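Local coordinates for putative hydrolase (Bacteroides ovatus, PDB 4HBS), which is of unknown specificity but is probably a hydrolase, folded as a five-bladed beta-propeller and related in sequence to the beta-fructosidase clan, at residues N218-D226 against Q276-E284; M228-L238 against A249-W260. All blocks are in the same frame, centred on the assembly; numbering follows the deposited sequence.

In the fold
Both contacts are built around one blade of the propeller, the antiparallel sheet running from strand 227-230 to strand 271-274. Contact 2 lies within the sheet, where hairpin strands 236-242 and 245-251 pair and their flanking loops pack. Contact 1 joins the loop leading into the blade to the segment that follows its last strand, so contact 2 is nested inside the chain loop that contact 1 closes. Their centres are about 16 Å apart, each about 19 Å from the chain centre. Tyr224 links them: its CD1 lies 3.5 Å from Ala249 CB, and its carbonyl O packs on Trp260. Neither contact can be assigned to a substrate site with confidence.

Contact 1. Residues N218-D226 against Q276-E284; sequences NDHTLGYGD and QYPSTQDAE
Tyr277 stands against His220 and Leu222 where the loop entering a propeller blade meets the segment that follows the blade's last strand. The phenol and imidazole lie face to face, their centroids 3.9 Å apart and their planes only 16° from parallel. Asn218 CB backs the other face of the histidine, while His220 NE2 bonds to the hydroxyl of Tyr262 in strand 260-265, which fixes the rotation of the ring. With CG anti to the backbone N (chi1 168°), Tyr277 sends its ring along the imidazole and delivers its OH to the loop backbone. There the oxygen accepts a nearly straight bond, 165° at the hydrogen, from Leu222 N at 2.9 Å, and a weak, bent one from Thr221 N. A long aromatic residue with a polar tip suits this place, since it both stacks and grips two successive amides. A phenylalanine in its place would probably keep the stack but leave the amide of Leu222 without its acceptor. Leu222 turns CD1 between the phenol and the helix 280-285, reaching Ala283 CB at 3.5 Å; the small alanine makes room for that branch. Tyr224 presents a ring edge to Tyr277 CE1 (4.0 Å from its CE2) and brings its hydroxyl oxygen up against Pro278 CG. Across the contact Thr221 and Thr280 meet at about a right angle, the methyl CG2 of Thr221 lying 3.4 Å from Thr280 OG1. Ser279 is the N-cap of the helix, and Ser279 OG accepts from Asp282 N at 3.1 Å.

Contact 2. Residues M228-L238 against A249-W260; sequences MWEDEDGHIYL and ARTATRDLGSQW
Arg250 and Tyr237 face each other as a non-hydrogen-bonded pair in the antiparallel hairpin of the blade, and their side chains lie side by side, pointing the same way. Arg250 CB sits over the tyrosine ring, 4.1 Å from its centroid. From there CG, placed between the backbone N and carbonyl carbon (chi1 83°), passes beside CB and CG of His235. The next carbon, CD, makes a CH-pi contact over the imidazole and also touches Tyr237 CE2. NE lies above the same imidazole and forms a salt bridge with Glu261, on the neighbouring strand. At CZ the guanidinium is flat on His235, planes 11° apart, and Trp273 adds a cation-pi contact. Of the two end nitrogens, NH2 lies near His235 NE2, while Arg250 NH1 donates to Tyr237 OH at 2.9 Å; that hydroxyl in turn donates a hydrogen bond to Asp233 OD2. His235 is kept in place by ND1, which donates to Thr251 O at 2.8 Å in the carbonyl plane.

Next along the hairpin, Thr251 OG1 accepts from Ile236 N (2.9 Å) and donates to Thr253 O, so one hydroxyl ties the start of strand 236-242 to the loop after strand 245-251. On the sheet face carrying Leu238 and Ala249 the contact is apolar: Leu238 CD1 rests over the six-membered ring of Trp260, 3.5 Å from its centroid, and CD2 touches Leu256. At the type I turn from Asp231 to Gly234, Arg254 NH1 donates to Asp231 O (3.0 Å) and forms a long salt bridge with Glu230 OE2; the glycine tolerates the positive phi there. The Arg250 charge is thus probably balanced directly by Glu261 and, through the tyrosine hydroxyl, by Asp233, which would favour a fixed, extended cation on this face and leave the other to hydrophobic packing.

Contact 1. Residues N218-D226 against Q276-E284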
loop_
_atom_site.group_PDB
_atom_site.type_symbol
_atom_site.label_atom_id
_atom_site.label_comp_id
_atom_site.label_asym_id
_atom_site.label_seq_id
_atom_site.Cartn_x
_atom_site.Cartn_y
_atom_site.Cartn_z
ATOM N N ASN A 218 -11.596 -13.730 -9.257
ATOM C CA ASN A 218 -12.856 -13.018 -8.952
ATOM C C ASN A 218 -13.279 -12.186 -10.124
ATOM O O ASN A 218 -12.454 -11.850 -10.977
ATOM C CB ASN A 218 -12.728 -12.015 -7.772
ATOM C CG ASN A 218 -12.241 -12.512 -6.456
ATOM O OD1 ASN A 218 -12.356 -13.695 -6.117
ATOM N ND2 ASN A 218 -11.876 -11.560 -5.600
ATOM N N ASP A 219 -14.543 -11.767 -10.119
ATOM C CA ASP A 219 -15.076 -10.750 -11.024
ATOM C C ASP A 219 -15.817 -9.744 -10.113
ATOM O O ASP A 219 -16.736 -9.059 -10.535
ATOM C CB ASP A 219 -15.951 -11.360 -12.136
ATOM C CG ASP A 219 -17.247 -12.000 -11.696
ATOM O OD1 ASP A 219 -17.376 -12.323 -10.486
ATOM O OD2 ASP A 219 -18.123 -12.212 -12.564
ATOM N N HIS A 220 -15.325 -9.628 -8.866
ATOM C CA HIS A 220 -15.912 -8.853 -7.798
ATOM C C HIS A 220 -15.658 -7.378 -7.974
ATOM O O HIS A 220 -14.543 -6.956 -8.288
ATOM C CB HIS A 220 -15.346 -9.292 -6.418
ATOM C CG HIS A 220 -15.637 -10.708 -6.015
ATOM N ND1 HIS A 220 -16.472 -11.532 -6.763
ATOM C CD2 HIS A 220 -15.184 -11.412 -4.952
ATOM C CE1 HIS A 220 -16.480 -12.700 -6.142
ATOM N NE2 HIS A 220 -15.713 -12.676 -5.053
ATOM N N THR A 221 -16.679 -6.601 -7.644
ATOM C CA THR A 221 -16.688 -5.141 -7.686
ATOM C C THR A 221 -15.933 -4.606 -6.444
ATOM O O THR A 221 -15.186 -3.636 -6.555
ATOM C CB THR A 221 -18.169 -4.685 -7.794
ATOM O OG1 THR A 221 -18.472 -4.614 -9.178
ATOM C CG2 THR A 221 -18.470 -3.358 -7.090
ATOM N N LEU A 222 -16.141 -5.250 -5.275
ATOM C CA LEU A 222 -15.500 -4.884 -4.016
ATOM C C LEU A 222 -14.088 -5.490 -3.982
ATOM O O LEU A 222 -13.876 -6.602 -4.473
ATOM C CB LEU A 222 -16.340 -5.390 -2.823
ATOM C CG LEU A 222 -17.813 -4.929 -2.771
ATOM C CD1 LEU A 222 -18.650 -5.873 -1.932
ATOM C CD2 LEU A 222 -17.929 -3.514 -2.233
ATOM N N GLY A 223 -13.138 -4.754 -3.423
ATOM C CA GLY A 223 -11.749 -5.182 -3.363
ATOM C C GLY A 223 -11.360 -5.925 -2.108
ATOM O O GLY A 223 -10.404 -5.515 -1.453
ATOM N N TYR A 224 -12.086 -7.018 -1.740
ATOM C CA TYR A 224 -11.736 -7.810 -0.548
ATOM C C TYR A 224 -10.328 -8.328 -0.707
ATOM O O TYR A 224 -10.035 -8.967 -1.721
ATOM C CB TYR A 224 -12.698 -8.977 -0.324
ATOM C CG TYR A 224 -14.066 -8.569 0.165
ATOM C CD1 TYR A 224 -14.269 -8.184 1.484
ATOM C CD2 TYR A 224 -15.182 -8.658 -0.669
ATOM C CE1 TYR A 224 -15.543 -7.869 1.960
ATOM C CE2 TYR A 224 -16.458 -8.337 -0.207
ATOM C CZ TYR A 224 -16.633 -7.930 1.107
ATOM O OH TYR A 224 -17.883 -7.632 1.597
ATOM N N GLY A 225 -9.457 -7.979 0.232
ATOM C CA GLY A 225 -8.057 -8.382 0.209
ATOM C C GLY A 225 -7.069 -7.292 -0.166
ATOM O O GLY A 225 -5.861 -7.563 -0.194
ATOM N N ASP A 226 -7.548 -6.038 -0.441
ATOM C CA ASP A 226 -6.645 -4.906 -0.736
ATOM C C ASP A 226 -5.655 -4.746 0.436
ATOM O O ASP A 226 -4.494 -4.392 0.222
ATOM C CB ASP A 226 -7.428 -3.615 -0.980
ATOM C CG ASP A 226 -8.150 -3.532 -2.314
ATOM O OD1 ASP A 226 -7.712 -4.205 -3.275
ATOM O OD2 ASP A 226 -9.148 -2.782 -2.402
ATOM N N GLN A 276 -21.610 -16.654 -0.088
ATOM C CA GLN A 276 -22.010 -15.865 -1.254
ATOM C C GLN A 276 -21.431 -14.454 -1.214
ATOM O O GLN A 276 -21.561 -13.759 -0.207
ATOM C CB GLN A 276 -23.552 -15.792 -1.357
ATOM C CG GLN A 276 -24.091 -15.213 -2.684
ATOM C CD GLN A 276 -23.694 -16.039 -3.894
ATOM O OE1 GLN A 276 -24.180 -17.161 -4.090
ATOM N NE2 GLN A 276 -22.814 -15.503 -4.745
ATOM N N TYR A 277 -20.818 -14.022 -2.336
ATOM C CA TYR A 277 -20.270 -12.671 -2.474
ATOM C C TYR A 277 -21.414 -11.657 -2.315
ATOM O O TYR A 277 -22.427 -11.794 -2.999
ATOM C CB TYR A 277 -19.576 -12.518 -3.834
ATOM C CG TYR A 277 -19.225 -11.089 -4.179
ATOM C CD1 TYR A 277 -18.140 -10.451 -3.581
ATOM C CD2 TYR A 277 -19.985 -10.364 -5.091
ATOM C CE1 TYR A 277 -17.817 -9.130 -3.888
ATOM C CE2 TYR A 277 -19.671 -9.043 -5.408
ATOM C CZ TYR A 277 -18.588 -8.430 -4.804
ATOM O OH TYR A 277 -18.286 -7.132 -5.112
ATOM N N PRO A 278 -21.310 -10.676 -1.393
ATOM C CA PRO A 278 -22.442 -9.771 -1.168
ATOM C C PRO A 278 -22.600 -8.696 -2.217
ATOM O O PRO A 278 -21.625 -8.302 -2.854
ATOM C CB PRO A 278 -22.091 -9.128 0.179
ATOM C CG PRO A 278 -20.628 -9.089 0.174
ATOM C CD PRO A 278 -20.212 -10.381 -0.452
ATOM N N SER A 279 -23.816 -8.148 -2.334
ATOM C CA SER A 279 -24.045 -7.005 -3.208
ATOM C C SER A 279 -23.358 -5.800 -2.566
ATOM O O SER A 279 -23.187 -5.785 -1.346
ATOM C CB SER A 279 -25.539 -6.748 -3.380
ATOM O OG SER A 279 -26.118 -6.315 -2.162
ATOM N N THR A 280 -22.940 -4.815 -3.362
ATOM C CA THR A 280 -22.290 -3.602 -2.825
ATOM C C THR A 280 -23.180 -2.964 -1.721
ATOM O O THR A 280 -22.680 -2.626 -0.649
ATOM C CB THR A 280 -21.981 -2.634 -3.969
ATOM O OG1 THR A 280 -20.868 -3.161 -4.687
ATOM C CG2 THR A 280 -21.672 -1.222 -3.489
ATOM N N GLN A 281 -24.502 -2.862 -1.986
ATOM C CA GLN A 281 -25.498 -2.329 -1.047
ATOM C C GLN A 281 -25.417 -3.074 0.290
ATOM O O GLN A 281 -25.381 -2.433 1.341
ATOM C CB GLN A 281 -26.902 -2.472 -1.664
ATOM C CG GLN A 281 -28.042 -1.842 -0.871
ATOM C CD GLN A 281 -29.380 -2.194 -1.499
ATOM O OE1 GLN A 281 -29.668 -1.819 -2.649
ATOM N NE2 GLN A 281 -30.216 -2.956 -0.782
ATOM N N ASP A 282 -25.358 -4.431 0.238
ATOM C CA ASP A 282 -25.263 -5.263 1.442
ATOM C C ASP A 282 -23.906 -5.153 2.121
ATOM O O ASP A 282 -23.859 -5.157 3.347
ATOM C CB ASP A 282 -25.564 -6.727 1.131
ATOM C CG ASP A 282 -27.033 -6.995 0.875
ATOM O OD1 ASP A 282 -27.887 -6.388 1.579
ATOM O OD2 ASP A 282 -27.334 -7.838 0.002
ATOM N N ALA A 283 -22.805 -5.056 1.361
ATOM C CA ALA A 283 -21.478 -4.908 1.971
ATOM C C ALA A 283 -21.388 -3.574 2.764
ATOM O O ALA A 283 -20.794 -3.557 3.838
ATOM C CB ALA A 283 -20.394 -4.971 0.906
ATOM N N GLU A 284 -22.037 -2.492 2.273
ATOM C CA GLU A 284 -22.045 -1.185 2.951
ATOM C C GLU A 284 -22.903 -1.206 4.242
ATOM O O GLU A 284 -22.541 -0.541 5.221
ATOM C CB GLU A 284 -22.529 -0.091 1.996
ATOM C CG GLU A 284 -21.506 0.214 0.922
ATOM C CD GLU A 284 -21.857 1.358 -0.005
ATOM O OE1 GLU A 284 -22.452 2.353 0.470
ATOM O OE2 GLU A 284 -21.466 1.294 -1.194
#

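Contact 2. Residues M228-L238 against A249-W260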
loop_
_atom_site.group_PDB
_atom_site.type_symbol
_atom_site.label_atom_id
_atom_site.label_comp_id
_atom_site.label_asym_id
_atom_site.label_seq_id
_atom_site.Cartn_x
_atom_site.Cartn_y
_atom_site.Cartn_z
HETATM N N MSE A 228 -4.916 -7.061 4.328
HETATM C CA MSE A 228 -5.123 -8.374 4.917
HETATM C C MSE A 228 -4.660 -8.454 6.343
HETATM O O MSE A 228 -3.922 -7.590 6.815
HETATM C CB MSE A 228 -4.325 -9.391 4.118
HETATM C CG MSE A 228 -5.121 -10.096 3.088
HETATM SE SE MSE A 228 -4.044 -11.026 1.770
HETATM C CE MSE A 228 -2.606 -11.379 2.678
ATOM N N TRP A 229 -5.054 -9.535 7.018
ATOM C CA TRP A 229 -4.590 -9.848 8.360
ATOM C C TRP A 229 -4.588 -11.371 8.557
ATOM O O TRP A 229 -5.656 -11.975 8.620
ATOM C CB TRP A 229 -5.424 -9.152 9.447
ATOM C CG TRP A 229 -5.087 -9.666 10.808
ATOM C CD1 TRP A 229 -5.836 -10.517 11.565
ATOM C CD2 TRP A 229 -3.797 -9.613 11.429
ATOM N NE1 TRP A 229 -5.115 -10.936 12.657
ATOM C CE2 TRP A 229 -3.873 -10.368 12.616
ATOM C CE3 TRP A 229 -2.594 -8.959 11.121
ATOM C CZ2 TRP A 229 -2.809 -10.458 13.510
ATOM C CZ3 TRP A 229 -1.540 -9.050 12.012
ATOM C CH2 TRP A 229 -1.640 -9.826 13.170
ATOM N N GLU A 230 -3.400 -11.988 8.648
ATOM C CA GLU A 230 -3.277 -13.424 8.887
ATOM C C GLU A 230 -3.393 -13.624 10.403
ATOM O O GLU A 230 -2.482 -13.241 11.135
ATOM C CB GLU A 230 -1.948 -13.954 8.304
ATOM C CG GLU A 230 -1.821 -15.473 8.310
ATOM C CD GLU A 230 -0.952 -16.057 7.210
ATOM O OE1 GLU A 230 0.038 -15.396 6.814
ATOM O OE2 GLU A 230 -1.267 -17.172 6.732
ATOM N N ASP A 231 -4.552 -14.136 10.874
ATOM C CA ASP A 231 -4.845 -14.300 12.308
ATOM C C ASP A 231 -4.426 -15.664 12.865
ATOM O O ASP A 231 -4.333 -16.637 12.125
ATOM C CB ASP A 231 -6.356 -14.114 12.542
ATOM C CG ASP A 231 -6.742 -13.913 13.993
ATOM O OD1 ASP A 231 -6.576 -12.798 14.495
ATOM O OD2 ASP A 231 -7.125 -14.904 14.645
ATOM N N GLU A 232 -4.228 -15.728 14.199
ATOM C CA GLU A 232 -3.903 -16.953 14.942
ATOM C C GLU A 232 -4.924 -18.076 14.700
ATOM O O GLU A 232 -4.565 -19.253 14.827
ATOM C CB GLU A 232 -3.886 -16.685 16.467
ATOM C CG GLU A 232 -2.728 -15.862 17.004
ATOM C CD GLU A 232 -2.838 -15.614 18.501
ATOM O OE1 GLU A 232 -2.962 -16.605 19.261
ATOM O OE2 GLU A 232 -2.829 -14.430 18.914
ATOM N N ASP A 233 -6.209 -17.721 14.394
ATOM C CA ASP A 233 -7.282 -18.710 14.197
ATOM C C ASP A 233 -7.294 -19.413 12.798
ATOM O O ASP A 233 -8.301 -20.041 12.459
ATOM C CB ASP A 233 -8.672 -18.093 14.501
ATOM C CG ASP A 233 -9.163 -16.981 13.594
ATOM O OD1 ASP A 233 -8.651 -16.865 12.454
ATOM O OD2 ASP A 233 -10.045 -16.218 14.029
ATOM N N GLY A 234 -6.200 -19.332 12.030
ATOM C CA GLY A 234 -6.093 -20.013 10.745
ATOM C C GLY A 234 -6.809 -19.390 9.566
ATOM O O GLY A 234 -6.849 -20.014 8.509
ATOM N N HIS A 235 -7.368 -18.169 9.706
ATOM C CA HIS A 235 -8.036 -17.468 8.601
ATOM C C HIS A 235 -7.264 -16.228 8.234
ATOM O O HIS A 235 -6.746 -15.542 9.128
ATOM C CB HIS A 235 -9.457 -17.026 8.980
ATOM C CG HIS A 235 -10.372 -18.107 9.446
ATOM N ND1 HIS A 235 -10.763 -19.122 8.610
ATOM C CD2 HIS A 235 -11.058 -18.208 10.607
ATOM C CE1 HIS A 235 -11.605 -19.862 9.309
ATOM N NE2 HIS A 235 -11.815 -19.346 10.520
ATOM N N ILE A 236 -7.228 -15.900 6.932
ATOM C CA ILE A 236 -6.642 -14.662 6.455
ATOM C C ILE A 236 -7.799 -13.726 6.315
ATOM O O ILE A 236 -8.693 -14.010 5.532
ATOM C CB ILE A 236 -5.872 -14.821 5.123
ATOM C CG1 ILE A 236 -4.754 -15.834 5.239
ATOM C CG2 ILE A 236 -5.318 -13.480 4.675
ATOM C CD1 ILE A 236 -4.376 -16.439 3.897
ATOM N N TYR A 237 -7.829 -12.641 7.077
ATOM C CA TYR A 237 -8.916 -11.673 6.979
ATOM C C TYR A 237 -8.610 -10.745 5.822
ATOM O O TYR A 237 -7.460 -10.363 5.643
ATOM C CB TYR A 237 -9.129 -10.941 8.304
ATOM C CG TYR A 237 -9.792 -11.862 9.301
ATOM C CD1 TYR A 237 -9.047 -12.793 10.018
ATOM C CD2 TYR A 237 -11.179 -11.946 9.385
ATOM C CE1 TYR A 237 -9.659 -13.739 10.838
ATOM C CE2 TYR A 237 -11.801 -12.880 10.208
ATOM C CZ TYR A 237 -11.037 -13.786 10.923
ATOM O OH TYR A 237 -11.650 -14.678 11.767
ATOM N N LEU A 238 -9.623 -10.494 4.973
ATOM C CA LEU A 238 -9.546 -9.699 3.746
ATOM C C LEU A 238 -10.491 -8.510 3.880
ATOM O O LEU A 238 -11.686 -8.729 4.065
ATOM C CB LEU A 238 -9.967 -10.584 2.556
ATOM C CG LEU A 238 -9.436 -12.009 2.538
ATOM C CD1 LEU A 238 -10.368 -12.902 1.778
ATOM C CD2 LEU A 238 -8.056 -12.051 1.970
ATOM N N ALA A 249 -14.044 -10.022 4.744
ATOM C CA ALA A 249 -14.200 -11.402 4.283
ATOM C C ALA A 249 -13.036 -12.198 4.842
ATOM O O ALA A 249 -12.128 -11.586 5.408
ATOM C CB ALA A 249 -14.209 -11.464 2.766
ATOM N N ARG A 250 -13.031 -13.530 4.715
ATOM C CA ARG A 250 -11.898 -14.311 5.215
ATOM C C ARG A 250 -11.758 -15.636 4.475
ATOM O O ARG A 250 -12.740 -16.182 3.979
ATOM C CB ARG A 250 -11.989 -14.545 6.750
ATOM C CG ARG A 250 -12.874 -15.719 7.187
ATOM C CD ARG A 250 -13.094 -15.736 8.686
ATOM N NE ARG A 250 -14.099 -16.729 9.093
ATOM C CZ ARG A 250 -14.590 -16.861 10.328
ATOM N NH1 ARG A 250 -14.166 -16.072 11.311
ATOM N NH2 ARG A 250 -15.511 -17.782 10.588
ATOM N N THR A 251 -10.533 -16.166 4.462
ATOM C CA THR A 251 -10.200 -17.436 3.818
ATOM C C THR A 251 -10.432 -18.576 4.798
ATOM O O THR A 251 -10.281 -18.382 6.004
ATOM C CB THR A 251 -8.744 -17.396 3.347
ATOM O OG1 THR A 251 -7.881 -17.344 4.487
ATOM C CG2 THR A 251 -8.470 -16.215 2.432
ATOM N N ALA A 252 -10.789 -19.757 4.299
ATOM C CA ALA A 252 -11.041 -20.913 5.162
ATOM C C ALA A 252 -9.766 -21.382 5.885
ATOM O O ALA A 252 -9.818 -21.712 7.072
ATOM C CB ALA A 252 -11.617 -22.051 4.348
ATOM N N THR A 253 -8.631 -21.408 5.171
ATOM C CA THR A 253 -7.331 -21.830 5.708
ATOM C C THR A 253 -6.293 -20.725 5.407
ATOM O O THR A 253 -6.667 -19.645 4.931
ATOM C CB THR A 253 -6.941 -23.187 5.093
ATOM O OG1 THR A 253 -6.445 -22.991 3.770
ATOM C CG2 THR A 253 -8.101 -24.176 5.059
ATOM N N ARG A 254 -4.990 -20.997 5.661
ATOM C CA ARG A 254 -3.926 -20.017 5.371
ATOM C C ARG A 254 -3.604 -19.949 3.856
ATOM O O ARG A 254 -2.790 -19.115 3.461
ATOM C CB ARG A 254 -2.664 -20.307 6.190
ATOM C CG ARG A 254 -2.892 -20.069 7.670
ATOM C CD ARG A 254 -1.622 -20.178 8.483
ATOM N NE ARG A 254 -1.899 -20.394 9.910
ATOM C CZ ARG A 254 -2.286 -19.454 10.777
ATOM N NH1 ARG A 254 -2.462 -18.195 10.377
ATOM N NH2 ARG A 254 -2.509 -19.768 12.049
ATOM N N ASP A 255 -4.237 -20.821 3.014
ATOM C CA ASP A 255 -4.105 -20.753 1.557
ATOM C C ASP A 255 -4.999 -19.599 1.083
ATOM O O ASP A 255 -6.207 -19.627 1.318
ATOM C CB ASP A 255 -4.521 -22.095 0.887
ATOM C CG ASP A 255 -4.166 -22.240 -0.592
ATOM O OD1 ASP A 255 -3.945 -21.204 -1.255
ATOM O OD2 ASP A 255 -4.155 -23.393 -1.097
ATOM N N LEU A 256 -4.426 -18.584 0.441
ATOM C CA LEU A 256 -5.210 -17.459 -0.071
ATOM C C LEU A 256 -6.284 -17.957 -1.079
ATOM O O LEU A 256 -7.369 -17.380 -1.145
ATOM C CB LEU A 256 -4.271 -16.414 -0.719
ATOM C CG LEU A 256 -4.836 -15.045 -1.089
ATOM C CD1 LEU A 256 -5.645 -14.443 0.051
ATOM C CD2 LEU A 256 -3.713 -14.110 -1.448
ATOM N N GLY A 257 -5.995 -19.058 -1.788
ATOM C CA GLY A 257 -6.927 -19.672 -2.729
ATOM C C GLY A 257 -8.063 -20.489 -2.122
ATOM O O GLY A 257 -8.871 -21.042 -2.875
ATOM N N SER A 258 -8.154 -20.585 -0.750
ATOM C CA SER A 258 -9.236 -21.296 -0.037
ATOM C C SER A 258 -10.578 -20.696 -0.333
ATOM O O SER A 258 -10.641 -19.596 -0.878
ATOM C CB SER A 258 -9.047 -21.190 1.472
ATOM O OG SER A 258 -7.737 -21.475 1.905
ATOM N N GLN A 259 -11.657 -21.347 0.124
ATOM C CA GLN A 259 -13.002 -20.805 -0.042
ATOM C C GLN A 259 -13.145 -19.542 0.801
ATOM O O GLN A 259 -12.722 -19.514 1.962
ATOM C CB GLN A 259 -14.077 -21.836 0.348
ATOM C CG GLN A 259 -15.503 -21.284 0.305
ATOM C CD GLN A 259 -16.505 -22.328 -0.116
ATOM O OE1 GLN A 259 -16.833 -23.239 0.649
ATOM N NE2 GLN A 259 -17.005 -22.236 -1.350
ATOM N N TRP A 260 -13.701 -18.491 0.199
ATOM C CA TRP A 260 -13.917 -17.227 0.889
ATOM C C TRP A 260 -15.308 -17.199 1.472
ATOM O O TRP A 260 -16.237 -17.763 0.884
ATOM C CB TRP A 260 -13.743 -16.037 -0.069
ATOM C CG TRP A 260 -12.328 -15.705 -0.415
ATOM C CD1 TRP A 260 -11.236 -16.515 -0.304
ATOM C CD2 TRP A 260 -11.868 -14.491 -1.008
ATOM N NE1 TRP A 260 -10.113 -15.856 -0.744
ATOM C CE2 TRP A 260 -10.471 -14.609 -1.180
ATOM C CE3 TRP A 260 -12.499 -13.303 -1.407
ATOM C CZ2 TRP A 260 -9.694 -13.573 -1.703
ATOM C CZ3 TRP A 260 -11.729 -12.283 -1.929
ATOM C CH2 TRP A 260 -10.350 -12.438 -2.112
#